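Local coordinates for uncharacterized protein (Bacteroides ovatus, PDB 4FXT), which is of unknown function but joins an N-terminal domain related to the transthyretin-like folds to a C-terminal domain of the E-set kind, both rich in beta strands, at residues V21-G26 / S188-Y193; T95-V100 / V183-S188; V100-F105 / R115-K120. All coordinates share one frame; numbering follows the deposited sequence.

Contact 1: V21-G26 / S188-Y193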
loop_
_atom_site.group_PDB
_atom_site.type_symbol
_atom_site.label_atom_id
_atom_site.label_comp_id
_atom_site.label_asym_id
_atom_site.label_seq_id
_atom_site.Cartn_x
_atom_site.Cartn_y
_atom_site.Cartn_z
ATOM N N VAL A 21 -0.846 -4.724 -3.072
ATOM C CA VAL A 21 0.192 -3.964 -2.369
ATOM C C VAL A 21 -0.429 -2.715 -1.742
ATOM O O VAL A 21 -0.873 -1.811 -2.448
ATOM C CB VAL A 21 1.382 -3.598 -3.289
ATOM C CG1 VAL A 21 2.417 -2.787 -2.539
ATOM C CG2 VAL A 21 2.030 -4.847 -3.856
ATOM N N GLY A 22 -0.392 -2.665 -0.413
ATOM C CA GLY A 22 -0.935 -1.552 0.353
ATOM C C GLY A 22 -0.150 -0.280 0.141
ATOM O O GLY A 22 1.086 -0.298 0.075
ATOM N N VAL A 23 -0.869 0.836 -0.015
ATOM C CA VAL A 23 -0.143 2.067 -0.203
ATOM C C VAL A 23 -0.914 3.203 0.501
ATOM O O VAL A 23 -1.989 2.942 1.054
ATOM C CB VAL A 23 0.073 2.306 -1.711
ATOM C CG1 VAL A 23 -1.204 2.753 -2.410
ATOM C CG2 VAL A 23 1.176 3.305 -1.913
ATOM N N ARG A 24 -0.325 4.430 0.557
ATOM C CA ARG A 24 -0.989 5.574 1.176
ATOM C C ARG A 24 -2.028 6.176 0.174
ATOM O O ARG A 24 -1.716 6.377 -1.010
ATOM C CB ARG A 24 0.033 6.620 1.634
ATOM C CG ARG A 24 -0.604 7.851 2.256
ATOM C CD ARG A 24 0.370 8.882 2.761
ATOM N NE ARG A 24 1.134 9.485 1.674
ATOM C CZ ARG A 24 0.774 10.577 1.009
ATOM N NH1 ARG A 24 -0.352 11.211 1.315
ATOM N NH2 ARG A 24 1.535 11.040 0.032
ATOM N N SER A 25 -3.265 6.444 0.659
ATOM C CA SER A 25 -4.310 7.024 -0.158
ATOM C C SER A 25 -3.835 8.372 -0.648
ATOM O O SER A 25 -3.280 9.133 0.137
ATOM C CB SER A 25 -5.638 7.124 0.608
ATOM O OG SER A 25 -6.708 7.571 -0.220
ATOM N N GLY A 26 -3.987 8.594 -1.953
ATOM C CA GLY A 26 -3.584 9.796 -2.673
ATOM C C GLY A 26 -2.094 9.968 -2.871
ATOM O O GLY A 26 -1.625 11.104 -2.908
ATOM N N SER A 188 12.245 5.154 -2.288
ATOM C CA SER A 188 10.940 5.786 -2.492
ATOM C C SER A 188 10.628 6.752 -1.354
ATOM O O SER A 188 11.012 6.490 -0.214
ATOM C CB SER A 188 9.827 4.741 -2.607
ATOM O OG SER A 188 8.570 5.375 -2.805
ATOM N N SER A 189 9.885 7.836 -1.659
ATOM C CA SER A 189 9.452 8.852 -0.693
ATOM C C SER A 189 8.219 8.357 0.092
ATOM O O SER A 189 7.790 8.981 1.073
ATOM C CB SER A 189 9.147 10.165 -1.408
ATOM O OG SER A 189 8.232 9.967 -2.472
ATOM N N GLU A 190 7.742 7.176 -0.272
ATOM C CA GLU A 190 6.543 6.605 0.291
ATOM C C GLU A 190 6.812 5.321 1.049
ATOM O O GLU A 190 7.684 4.552 0.692
ATOM C CB GLU A 190 5.580 6.307 -0.897
ATOM C CG GLU A 190 4.113 6.386 -0.571
ATOM C CD GLU A 190 3.715 7.769 -0.099
ATOM O OE1 GLU A 190 4.215 8.804 -0.621
ATOM O OE2 GLU A 190 2.853 7.798 0.806
ATOM N N TYR A 191 5.995 5.066 2.060
ATOM C CA TYR A 191 5.994 3.804 2.756
ATOM C C TYR A 191 5.208 2.785 1.978
ATOM O O TYR A 191 4.268 3.137 1.253
ATOM C CB TYR A 191 5.395 3.938 4.176
ATOM C CG TYR A 191 6.258 4.503 5.277
ATOM C CD1 TYR A 191 6.560 5.860 5.323
ATOM C CD2 TYR A 191 6.625 3.722 6.368
ATOM C CE1 TYR A 191 7.327 6.399 6.350
ATOM C CE2 TYR A 191 7.373 4.255 7.422
ATOM C CZ TYR A 191 7.709 5.604 7.412
ATOM O OH TYR A 191 8.430 6.164 8.439
ATOM N N CYS A 192 5.522 1.527 2.184
ATOM C CA CYS A 192 4.733 0.426 1.700
ATOM C C CYS A 192 4.003 -0.141 2.892
ATOM O O CYS A 192 4.623 -0.363 3.935
ATOM C CB CYS A 192 5.558 -0.619 0.966
ATOM S SG CYS A 192 4.576 -2.050 0.425
ATOM N N TYR A 193 2.693 -0.325 2.775
ATOM C CA TYR A 193 1.889 -0.718 3.913
ATOM C C TYR A 193 1.184 -2.042 3.771
ATOM O O TYR A 193 0.962 -2.585 2.684
ATOM C CB TYR A 193 0.784 0.337 4.138
ATOM C CG TYR A 193 1.244 1.762 4.373
ATOM C CD1 TYR A 193 1.478 2.626 3.302
ATOM C CD2 TYR A 193 1.350 2.276 5.662
ATOM C CE1 TYR A 193 1.873 3.943 3.513
ATOM C CE2 TYR A 193 1.740 3.594 5.886
ATOM C CZ TYR A 193 1.983 4.427 4.810
ATOM O OH TYR A 193 2.340 5.729 5.061
#

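Contact 2: T95-V100 / V183-S188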
loop_
_atom_site.group_PDB
_atom_site.type_symbol
_atom_site.label_atom_id
_atom_site.label_comp_id
_atom_site.label_asym_id
_atom_site.label_seq_id
_atom_site.Cartn_x
_atom_site.Cartn_y
_atom_site.Cartn_z
ATOM N N THR A 95 6.861 -4.494 -8.114
ATOM C CA THR A 95 7.917 -5.127 -7.333
ATOM C C THR A 95 8.290 -4.092 -6.218
ATOM O O THR A 95 9.069 -3.160 -6.455
ATOM C CB THR A 95 9.113 -5.622 -8.220
ATOM O OG1 THR A 95 9.848 -4.519 -8.742
ATOM C CG2 THR A 95 8.677 -6.591 -9.349
ATOM N N PRO A 96 7.672 -4.228 -5.014
ATOM C CA PRO A 96 8.006 -3.315 -3.903
ATOM C C PRO A 96 9.465 -3.461 -3.455
ATOM O O PRO A 96 10.090 -4.500 -3.716
ATOM C CB PRO A 96 7.051 -3.743 -2.775
ATOM C CG PRO A 96 6.187 -4.793 -3.323
ATOM C CD PRO A 96 6.765 -5.307 -4.568
ATOM N N TYR A 97 10.022 -2.414 -2.801
ATOM C CA TYR A 97 11.405 -2.497 -2.329
ATOM C C TYR A 97 11.418 -3.421 -1.113
ATOM O O TYR A 97 12.185 -4.392 -1.048
ATOM C CB TYR A 97 11.967 -1.108 -2.046
ATOM C CG TYR A 97 11.963 -0.233 -3.286
ATOM C CD1 TYR A 97 12.905 -0.413 -4.292
ATOM C CD2 TYR A 97 11.028 0.792 -3.443
ATOM C CE1 TYR A 97 12.890 0.367 -5.446
ATOM C CE2 TYR A 97 11.016 1.592 -4.582
ATOM C CZ TYR A 97 11.958 1.378 -5.580
ATOM O OH TYR A 97 12.010 2.157 -6.715
ATOM N N PHE A 98 10.459 -3.184 -0.228
ATOM C CA PHE A 98 10.128 -3.961 0.949
ATOM C C PHE A 98 8.645 -4.262 0.928
ATOM O O PHE A 98 7.851 -3.404 0.487
ATOM C CB PHE A 98 10.540 -3.220 2.224
ATOM C CG PHE A 98 12.023 -3.105 2.462
ATOM C CD1 PHE A 98 12.746 -2.042 1.942
ATOM C CD2 PHE A 98 12.689 -4.039 3.238
ATOM C CE1 PHE A 98 14.117 -1.929 2.166
ATOM C CE2 PHE A 98 14.055 -3.916 3.484
ATOM C CZ PHE A 98 14.764 -2.869 2.932
ATOM N N PHE A 99 8.266 -5.481 1.342
ATOM C CA PHE A 99 6.861 -5.880 1.333
ATOM C C PHE A 99 6.420 -6.311 2.738
ATOM O O PHE A 99 7.186 -6.965 3.453
ATOM C CB PHE A 99 6.635 -7.002 0.305
ATOM C CG PHE A 99 5.217 -7.526 0.191
ATOM C CD1 PHE A 99 4.195 -6.727 -0.333
ATOM C CD2 PHE A 99 4.916 -8.831 0.536
ATOM C CE1 PHE A 99 2.884 -7.210 -0.446
ATOM C CE2 PHE A 99 3.612 -9.324 0.398
ATOM C CZ PHE A 99 2.603 -8.514 -0.096
ATOM N N VAL A 100 5.201 -5.895 3.142
ATOM C CA VAL A 100 4.633 -6.254 4.451
ATOM C C VAL A 100 3.555 -7.324 4.254
ATOM O O VAL A 100 2.579 -7.058 3.541
ATOM C CB VAL A 100 4.057 -5.030 5.235
ATOM C CG1 VAL A 100 3.794 -5.414 6.696
ATOM C CG2 VAL A 100 5.013 -3.840 5.191
ATOM N N VAL A 183 6.491 0.111 5.966
ATOM C CA VAL A 183 7.969 0.038 5.911
ATOM C C VAL A 183 8.437 1.008 4.814
ATOM O O VAL A 183 7.922 0.941 3.698
ATOM C CB VAL A 183 8.567 -1.402 5.721
ATOM C CG1 VAL A 183 7.944 -2.124 4.537
ATOM C CG2 VAL A 183 10.080 -1.383 5.582
ATOM N N LYS A 184 9.392 1.917 5.146
ATOM C CA LYS A 184 9.958 2.876 4.188
ATOM C C LYS A 184 11.402 2.534 3.835
ATOM O O LYS A 184 12.206 2.255 4.730
ATOM C CB LYS A 184 9.902 4.301 4.714
ATOM C CG LYS A 184 10.226 5.267 3.586
ATOM C CD LYS A 184 10.314 6.689 3.996
ATOM C CE LYS A 184 10.653 7.535 2.817
ATOM N NZ LYS A 184 11.952 7.193 2.239
ATOM N N SER A 185 11.728 2.563 2.529
ATOM C CA SER A 185 13.089 2.338 1.996
ATOM C C SER A 185 13.703 3.649 1.569
ATOM O O SER A 185 13.001 4.657 1.508
ATOM C CB SER A 185 13.074 1.370 0.819
ATOM O OG SER A 185 12.478 1.964 -0.322
ATOM N N ASP A 186 14.983 3.624 1.211
ATOM C CA ASP A 186 15.725 4.787 0.739
ATOM C C ASP A 186 15.483 5.016 -0.756
ATOM O O ASP A 186 16.048 5.979 -1.314
ATOM C CB ASP A 186 17.244 4.607 1.014
ATOM C CG ASP A 186 17.964 3.466 0.284
ATOM O OD1 ASP A 186 17.289 2.497 -0.130
ATOM O OD2 ASP A 186 19.213 3.515 0.184
ATOM N N LYS A 187 14.666 4.139 -1.415
ATOM C CA LYS A 187 14.465 4.204 -2.870
ATOM C C LYS A 187 13.086 4.828 -3.261
ATOM O O LYS A 187 12.833 5.066 -4.443
ATOM C CB LYS A 187 14.596 2.798 -3.501
ATOM C CG LYS A 187 15.938 2.078 -3.252
ATOM C CD LYS A 187 17.194 2.858 -3.706
ATOM C CE LYS A 187 18.462 2.178 -3.271
ATOM N NZ LYS A 187 19.622 3.087 -3.435
ATOM N N SER A 188 12.245 5.154 -2.288
ATOM C CA SER A 188 10.940 5.786 -2.492
ATOM C C SER A 188 10.628 6.752 -1.354
ATOM O O SER A 188 11.012 6.490 -0.214
ATOM C CB SER A 188 9.827 4.741 -2.607
ATOM O OG SER A 188 8.570 5.375 -2.805
#

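Contact 3: V100-F105 / R115-K120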
loop_
_atom_site.group_PDB
_atom_site.type_symbol
_atom_site.label_atom_id
_atom_site.label_comp_id
_atom_site.label_asym_id
_atom_site.label_seq_id
_atom_site.Cartn_x
_atom_site.Cartn_y
_atom_site.Cartn_z
ATOM N N VAL A 100 5.201 -5.895 3.142
ATOM C CA VAL A 100 4.633 -6.254 4.451
ATOM C C VAL A 100 3.555 -7.324 4.254
ATOM O O VAL A 100 2.579 -7.058 3.541
ATOM C CB VAL A 100 4.057 -5.030 5.235
ATOM C CG1 VAL A 100 3.794 -5.414 6.696
ATOM C CG2 VAL A 100 5.013 -3.840 5.191
ATOM N N ARG A 101 3.722 -8.511 4.869
ATOM C CA ARG A 101 2.654 -9.561 4.816
ATOM C C ARG A 101 2.336 -10.190 6.200
ATOM O O ARG A 101 3.023 -9.966 7.209
ATOM C CB ARG A 101 3.002 -10.721 3.859
ATOM C CG ARG A 101 4.046 -11.715 4.400
ATOM C CD ARG A 101 4.340 -12.759 3.359
ATOM N NE ARG A 101 5.074 -12.200 2.221
ATOM C CZ ARG A 101 4.983 -12.652 0.975
ATOM N NH1 ARG A 101 4.114 -13.617 0.668
ATOM N NH2 ARG A 101 5.724 -12.109 0.011
ATOM N N ASN A 102 1.276 -11.016 6.201
ATOM C CA ASN A 102 0.779 -11.838 7.316
ATOM C C ASN A 102 0.665 -10.966 8.579
ATOM O O ASN A 102 1.229 -11.260 9.639
ATOM C CB ASN A 102 1.706 -13.023 7.508
ATOM C CG ASN A 102 2.029 -13.793 6.211
ATOM O OD1 ASN A 102 1.437 -13.589 5.133
ATOM N ND2 ASN A 102 3.078 -14.617 6.250
ATOM N N VAL A 103 -0.114 -9.890 8.432
ATOM C CA VAL A 103 -0.312 -8.853 9.434
ATOM C C VAL A 103 -1.612 -9.097 10.209
ATOM O O VAL A 103 -2.653 -9.314 9.617
ATOM C CB VAL A 103 -0.316 -7.470 8.744
ATOM C CG1 VAL A 103 -0.549 -6.360 9.746
ATOM C CG2 VAL A 103 1.001 -7.246 8.005
ATOM N N SER A 104 -1.524 -9.065 11.539
ATOM C CA SER A 104 -2.624 -9.264 12.471
ATOM C C SER A 104 -2.478 -8.328 13.653
ATOM O O SER A 104 -1.362 -7.974 14.025
ATOM C CB SER A 104 -2.699 -10.709 12.942
ATOM O OG SER A 104 -1.464 -11.111 13.502
ATOM N N PHE A 105 -3.615 -7.888 14.211
ATOM C CA PHE A 105 -3.652 -6.976 15.347
ATOM C C PHE A 105 -4.618 -7.469 16.410
ATOM O O PHE A 105 -5.620 -8.133 16.089
ATOM C CB PHE A 105 -4.056 -5.568 14.912
ATOM C CG PHE A 105 -3.208 -4.946 13.836
ATOM C CD1 PHE A 105 -2.032 -4.282 14.156
ATOM C CD2 PHE A 105 -3.599 -4.993 12.508
ATOM C CE1 PHE A 105 -1.246 -3.692 13.151
ATOM C CE2 PHE A 105 -2.811 -4.413 11.505
ATOM C CZ PHE A 105 -1.645 -3.758 11.832
ATOM N N ARG A 115 1.452 -8.065 14.863
ATOM C CA ARG A 115 2.279 -9.170 14.370
ATOM C C ARG A 115 2.387 -9.014 12.858
ATOM O O ARG A 115 1.380 -8.759 12.192
ATOM C CB ARG A 115 1.744 -10.532 14.791
ATOM C CG ARG A 115 1.693 -10.647 16.302
ATOM C CD ARG A 115 1.101 -11.943 16.781
ATOM N NE ARG A 115 0.689 -11.829 18.177
ATOM C CZ ARG A 115 1.467 -12.080 19.223
ATOM N NH1 ARG A 115 2.728 -12.472 19.046
ATOM N NH2 ARG A 115 0.992 -11.950 20.456
ATOM N N PHE A 116 3.614 -9.058 12.329
ATOM C CA PHE A 116 3.865 -8.791 10.921
ATOM C C PHE A 116 5.184 -9.401 10.433
ATOM O O PHE A 116 6.117 -9.614 11.213
ATOM C CB PHE A 116 3.904 -7.256 10.698
ATOM C CG PHE A 116 4.861 -6.544 11.618
ATOM C CD1 PHE A 116 4.466 -6.162 12.901
ATOM C CD2 PHE A 116 6.174 -6.295 11.229
ATOM C CE1 PHE A 116 5.374 -5.542 13.775
ATOM C CE2 PHE A 116 7.070 -5.649 12.093
ATOM C CZ PHE A 116 6.662 -5.267 13.354
ATOM N N THR A 117 5.265 -9.612 9.120
ATOM C CA THR A 117 6.440 -10.122 8.438
ATOM C C THR A 117 6.849 -9.104 7.381
ATOM O O THR A 117 5.987 -8.450 6.767
ATOM C CB THR A 117 6.119 -11.499 7.863
ATOM O OG1 THR A 117 5.581 -12.317 8.914
ATOM C CG2 THR A 117 7.333 -12.165 7.199
ATOM N N ILE A 118 8.168 -8.938 7.194
ATOM C CA ILE A 118 8.753 -7.961 6.246
ATOM C C ILE A 118 9.747 -8.660 5.370
ATOM O O ILE A 118 10.614 -9.387 5.866
ATOM C CB ILE A 118 9.403 -6.749 6.966
ATOM C CG1 ILE A 118 8.360 -6.029 7.882
ATOM C CG2 ILE A 118 10.044 -5.779 5.964
ATOM C CD1 ILE A 118 8.907 -4.945 8.763
ATOM N N ASN A 119 9.633 -8.437 4.052
ATOM C CA ASN A 119 10.546 -9.009 3.052
ATOM C C ASN A 119 11.341 -7.929 2.350
ATOM O O ASN A 119 10.789 -6.868 2.065
ATOM C CB ASN A 119 9.753 -9.808 2.017
ATOM C CG ASN A 119 8.874 -10.926 2.571
ATOM O OD1 ASN A 119 7.657 -11.009 2.267
ATOM N ND2 ASN A 119 9.434 -11.774 3.445
ATOM N N LYS A 120 12.626 -8.171 2.085
ATOM C CA LYS A 120 13.439 -7.252 1.283
ATOM C C LYS A 120 13.405 -7.831 -0.114
ATOM O O LYS A 120 14.006 -8.893 -0.347
ATOM C CB LYS A 120 14.848 -7.053 1.861
ATOM C CG LYS A 120 15.743 -6.085 1.079
ATOM C CD LYS A 120 17.097 -5.972 1.753
ATOM C CE LYS A 120 18.053 -5.166 0.961
ATOM N NZ LYS A 120 19.335 -5.000 1.688
HETATM O O HOH W 1 5.795 -14.877 7.688
HETATM O O HOH W 2 3.440 -12.403 10.543
#

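Contact 1: V21-G26 / S188-Y193
R24 and E190 pair across the interface of two beta domains: the loop 21-26 belongs to the N-terminal, transthyretin-like one, and 188-193 leads into the edge strand 192-200 of the C-terminal, E-set-like one. The salt bridge is made from the flank of the guanidinium: R24 NE donates to E190 OE2 at 2.6 Å, meeting the syn lone pair of that oxygen. The guanidinium and carboxylate planes are turned 37° apart, and E190 OE1 lies 3.6 Å from R24 NH2, so the grip is a single bond and not a two-pronged one. Bends in both chains bring the charges together, R24 at chi3 (66°), which swings NE toward the acid, and E190 at chi2 (61°), which turns its CD toward the arginine. An alanine here would probably leave the buried E190 carboxylate without its positive mate, because every arginine atom near it beyond CB is gone.

Beside this pair the Y193 ring lies against the loop backbone, its CE1 3.8 Å from R24 CB and its CD1 close to V23 C. The hydroxyl of Y193 bonds to the backbone N of E142, which ties down the far end of the ring. Farther along, Y193 N donates to G22 O at 3.1 Å, approaching from above the carbonyl plane. V21 CG1 packs on C192 SG at 3.7 Å, an apolar touch at the other end of the contact.

The second shell holds both sides in place. R180 NH2 bonds to V23 O, while the V23 side chain rests on P71. Ahead of the acid, S188 forms an ST turn: its OG accepts from the backbone N of E190 at 3.2 Å.

Contact 2: T95-V100 / V183-S188
Y97 turns one ring face to K187, whose CB sits 3.6 Å from the ring centroid and only 13° off the ring normal, a CH-pi contact over the middle of that face. The two side chains cross at about a right angle. In Y97, chi1 of -60° sets CG anti to the carbonyl carbon, on the side of S185 and K187; the ring's CE2 also comes 3.9 Å from S188 CB. Beyond CG the lysine leads away from the ring and lies near D186, with which it makes only a long ion pair.

F98 presents itself differently. The edge of its ring, at CD1, meets S185 CB at 3.6 Å, while its CB touches V183 CG1 at the same distance. V183 crosses F98 at about a right angle and runs past V100 in the opposite sense; its CG1 lies between F98 CB and V100 CG2, 3.5 Å from the latter.

Strands 98-100 and 183-185 run antiparallel with axes 7.5 Å apart, one from each sheet of the C-terminal domain, face to face in a beta sandwich. F98 also rests on M127 and V183 on V130, which carry the apolar layer onto strand 127-135.

No hydrogen bond links the two segments, and the polar ends are satisfied to the side: Y97 OH by R74, S185 OG by the backbone N of K187 in an ST turn, and K184 NZ by S185 O, S188 O and E128. The contact therefore rests on van der Waals packing and one CH-pi contact, with S185 OG also lying against Y97.

Contact 3: V100-F105 / R115-K120
R115 and S104 form a hydrogen-bonded pair of the antiparallel hairpin 98-108/111-120, with R115 N to S104 O at 2.9 Å and S104 N returning to R115 O. On the same face of the sheet, S104 OG lies 3.5 Å from R115 CB. At F116 the register slips by one: N102 and V103 stand opposite this single residue, a beta bulge at the corner where the first strand turns. V103 CG2 packs on F116 CB at 4.0 Å, and the phenylalanine ring leads away to L151 and A163.

T117 restores the ladder, exchanging backbone bonds with R101 in both directions. Its OG1, anti to the carbonyl carbon (chi1 -52°), meets two waters: one donates to N102 O at 2.6 Å, the other accepts weakly from N102 ND2. I118 pairs with V100 without hydrogen bonds and turns its side chain to V155.

N119 closes the row. Its OD1 takes R101 NE at 2.8 Å in the plane of the amide carbonyl, and R101 NH2 adds a weak second bond. The guanidinium and amide planes stand 64° apart. R101 NH1 pairs with D17 of the N-terminal domain, while N119 ND2 bonds to D158. One arginine thus links a neutral amide of the hairpin to an acid of the other domain, and two waters bridge N102, in the bulge, to T117 OG1.

In the fold
The three contacts step from the domain interface into the C-terminal sandwich. Contact 1 joins the two domains, contact 2 brings the two sheets of the C-terminal domain face to face, and contact 3 zips the hairpin within one of those sheets. The centres of contacts 1 and 2 are about 9 Å apart; S188 is common to both, and C192 O probably bonds to V183 N at 2.8 Å. V100 belongs to contacts 2 and 3, whose centres lie about 13 Å apart, and F99 O to N119 N, 2.9 Å, continues the ladder between them. Contacts 1 and 3, with centres about 15 Å apart, touch where C192 O meets V100 CG2.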